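Local coordinates for FERM, RhoGEF and pleckstrin domain-containing protein 2 (Mus musculus, PDB 4GYV), which acts as a guanine nucleotide exchange factor that activates the small GTPase RAC1 and takes part in semaphorin signalling and actin remodelling, at residues A[70-75]-A[91-96]. Residues are numbered along the deposited sequence; the frame is centred on the assembly and turned at random.
Sequences EQRLAL and IGDILL
In the helical bundle of the DH (RhoGEF) domain, R72 near the end of helix 56-77 reaches across to D93 in the first turn of helix 92-102. The two side chains meet tip to tip in an end-on salt bridge, guanidinium and carboxylate being nearly coplanar at 27°. R72 NH2 gives a hydrogen bond to D93 OD2 at 2.8 Å, and R72 NH1 one to D93 OD1 at 2.9 Å, on that oxygen's syn lone pair. R72 NH1 also donates a hydrogen bond to the carbonyl O of R90, whose own NH1 forms a salt bridge with D93 OD2, so the carboxylate is shared by two arginines and would probably stay ionised. R72 CG stands anti to the backbone N (chi1 173°), and the chain then bends at chi2 and chi3. I94 fits against this bent chain: its CD1 sits 3.6 Å from R72 CB and lies over the centre of one guanidinium face, 3.5 Å above the plane. Deeper in, I91 at the N-cap position brings CD1 to within 4.0 Å of L73 CD2, while L73 also packs on helix 7-39 and I91 on helix 152-170. A salt bridge beside a buried aliphatic patch thus joins helices 56-77 and 92-102 of the all-helical DH fold.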
ATOM      1  N   GLU A  70       9.286   9.508   8.922  1.00 49.10           N
ATOM      2  CA  GLU A  70       9.678   8.220   8.360  1.00 46.44           C
ATOM      3  C   GLU A  70      11.187   7.999   8.357  1.00 52.65           C
ATOM      4  O   GLU A  70      11.659   6.883   8.628  1.00 53.88           O
ATOM      5  CB  GLU A  70       9.142   8.084   6.938  1.00 51.41           C
ATOM      6  CG  GLU A  70       7.974   7.126   6.835  1.00 74.79           C
ATOM      7  CD  GLU A  70       7.237   7.231   5.513  1.00 85.28           C
ATOM      8  OE1 GLU A  70       7.740   7.937   4.596  1.00 85.21           O
ATOM      9  OE2 GLU A  70       6.155   6.603   5.404  1.00 82.51           O
ATOM     10  N   GLN A  71      11.932   9.055   8.027  1.00 47.10           N
ATOM     11  CA  GLN A  71      13.382   8.998   7.989  1.00 48.20           C
ATOM     12  C   GLN A  71      13.837   8.612   9.370  1.00 59.25           C
ATOM     13  O   GLN A  71      14.661   7.717   9.552  1.00 67.81           O
ATOM     14  CB  GLN A  71      13.947  10.379   7.726  1.00 57.95           C
ATOM     15  CG  GLN A  71      14.416  10.697   6.325  1.00 78.06           C
ATOM     16  CD  GLN A  71      15.287  11.953   6.330  1.00 86.52           C
ATOM     17  OE1 GLN A  71      14.798  13.074   6.158  1.00 91.24           O
ATOM     18  NE2 GLN A  71      16.581  11.771   6.569  1.00 86.28           N
ATOM     19  N   ARG A  72      13.276   9.318  10.347  1.00 61.09           N
ATOM     20  CA  ARG A  72      13.760   9.265  11.707  1.00 54.94           C
ATOM     21  C   ARG A  72      13.469   7.906  12.298  1.00 53.20           C
ATOM     22  O   ARG A  72      14.340   7.297  12.898  1.00 54.93           O
ATOM     23  CB  ARG A  72      13.136  10.376  12.539  1.00 44.52           C
ATOM     24  CG  ARG A  72      13.455  10.305  14.007  1.00 43.12           C
ATOM     25  CD  ARG A  72      14.940  10.448  14.251  1.00 45.60           C
ATOM     26  NE  ARG A  72      15.447  11.721  13.757  1.00 50.52           N
ATOM     27  CZ  ARG A  72      15.393  12.875  14.421  1.00 49.36           C
ATOM     28  NH1 ARG A  72      14.858  12.954  15.632  1.00 52.91           N
ATOM     29  NH2 ARG A  72      15.874  13.971  13.865  1.00 48.77           N
ATOM     30  N   LEU A  73      12.259   7.409  12.094  1.00 51.20           N
ATOM     31  CA  LEU A  73      11.884   6.119  12.646  1.00 40.67           C
ATOM     32  C   LEU A  73      12.737   5.011  12.095  1.00 52.33           C
ATOM     33  O   LEU A  73      13.020   4.037  12.778  1.00 59.42           O
ATOM     34  CB  LEU A  73      10.411   5.818  12.389  1.00 44.79           C
ATOM     35  CG  LEU A  73       9.457   6.144  13.538  1.00 49.80           C
ATOM     36  CD1 LEU A  73       9.779   5.231  14.693  1.00 48.84           C
ATOM     37  CD2 LEU A  73       9.545   7.618  13.984  1.00 45.62           C
ATOM     38  N   ALA A  74      13.174   5.143  10.856  1.00 49.51           N
ATOM     39  CA  ALA A  74      13.998   4.077  10.296  1.00 56.22           C
ATOM     40  C   ALA A  74      15.408   4.142  10.884  1.00 58.61           C
ATOM     41  O   ALA A  74      16.077   3.124  11.041  1.00 62.21           O
ATOM     42  CB  ALA A  74      14.013   4.158   8.794  1.00 44.93           C
ATOM     43  N   LEU A  75      15.853   5.349  11.215  1.00 54.23           N
ATOM     44  CA  LEU A  75      17.141   5.516  11.856  1.00 55.59           C
ATOM     45  C   LEU A  75      17.095   4.978  13.282  1.00 62.43           C
ATOM     46  O   LEU A  75      18.067   4.406  13.790  1.00 67.71           O
ATOM     47  CB  LEU A  75      17.535   6.986  11.860  1.00 56.05           C
ATOM     48  CG  LEU A  75      18.089   7.521  10.547  1.00 50.53           C
ATOM     49  CD1 LEU A  75      18.502   8.935  10.730  1.00 51.28           C
ATOM     50  CD2 LEU A  75      19.240   6.705  10.126  1.00 53.10           C
ATOM     51  N   ILE A  91      12.314  12.037  18.744  1.00 58.00           N
ATOM     52  CA  ILE A  91      11.322  12.462  17.770  1.00 55.75           C
ATOM     53  C   ILE A  91      10.937  13.928  17.987  1.00 60.38           C
ATOM     54  O   ILE A  91      10.372  14.578  17.097  1.00 66.17           O
ATOM     55  CB  ILE A  91      10.064  11.574  17.881  1.00 48.63           C
ATOM     56  CG1 ILE A  91       9.137  11.779  16.695  1.00 50.18           C
ATOM     57  CG2 ILE A  91       9.314  11.890  19.166  1.00 48.20           C
ATOM     58  CD1 ILE A  91       9.748  11.400  15.416  1.00 64.54           C
ATOM     59  N   GLY A  92      11.269  14.444  19.165  1.00 57.71           N
ATOM     60  CA  GLY A  92      10.776  15.738  19.616  1.00 60.31           C
ATOM     61  C   GLY A  92      11.219  16.936  18.803  1.00 61.20           C
ATOM     62  O   GLY A  92      10.484  17.908  18.677  1.00 62.09           O
ATOM     63  N   ASP A  93      12.429  16.877  18.264  1.00 62.72           N
ATOM     64  CA  ASP A  93      12.935  17.958  17.426  1.00 64.44           C
ATOM     65  C   ASP A  93      12.077  18.111  16.184  1.00 65.83           C
ATOM     66  O   ASP A  93      11.784  19.231  15.757  1.00 67.37           O
ATOM     67  CB  ASP A  93      14.388  17.701  17.020  1.00 58.21           C
ATOM     68  CG  ASP A  93      14.629  16.272  16.554  1.00 65.85           C
ATOM     69  OD1 ASP A  93      13.879  15.356  16.972  1.00 73.12           O
ATOM     70  OD2 ASP A  93      15.583  16.062  15.779  1.00 65.29           O
ATOM     71  N   ILE A  94      11.676  16.972  15.620  1.00 55.97           N
ATOM     72  CA  ILE A  94      10.861  16.935  14.422  1.00 56.20           C
ATOM     73  C   ILE A  94       9.445  17.432  14.731  1.00 60.56           C
ATOM     74  O   ILE A  94       8.925  18.306  14.039  1.00 60.63           O
ATOM     75  CB  ILE A  94      10.867  15.518  13.824  1.00 51.63           C
ATOM     76  CG1 ILE A  94      12.279  15.181  13.373  1.00 47.96           C
ATOM     77  CG2 ILE A  94       9.892  15.381  12.658  1.00 45.73           C
ATOM     78  CD1 ILE A  94      12.388  13.857  12.767  1.00 51.45           C
ATOM     79  N   LEU A  95       8.849  16.895  15.788  1.00 53.88           N
ATOM     80  CA  LEU A  95       7.543  17.348  16.241  1.00 51.98           C
ATOM     81  C   LEU A  95       7.513  18.851  16.456  1.00 56.37           C
ATOM     82  O   LEU A  95       6.553  19.539  16.095  1.00 58.63           O
ATOM     83  CB  LEU A  95       7.167  16.652  17.545  1.00 49.32           C
ATOM     84  CG  LEU A  95       7.074  15.135  17.452  1.00 49.88           C
ATOM     85  CD1 LEU A  95       6.714  14.558  18.787  1.00 50.85           C
ATOM     86  CD2 LEU A  95       6.056  14.731  16.409  1.00 41.32           C
ATOM     87  N   LEU A  96       8.564  19.368  17.062  1.00 53.94           N
ATOM     88  CA  LEU A  96       8.576  20.769  17.404  1.00 53.68           C
ATOM     89  C   LEU A  96       8.657  21.600  16.153  1.00 57.91           C
ATOM     90  O   LEU A  96       7.985  22.610  16.036  1.00 62.56           O
ATOM     91  CB  LEU A  96       9.762  21.070  18.283  1.00 51.81           C
ATOM     92  CG  LEU A  96      10.078  22.540  18.483  1.00 55.00           C
ATOM     93  CD1 LEU A  96       8.960  23.185  19.238  1.00 55.91           C
ATOM     94  CD2 LEU A  96      11.379  22.658  19.229  1.00 57.81           C
TER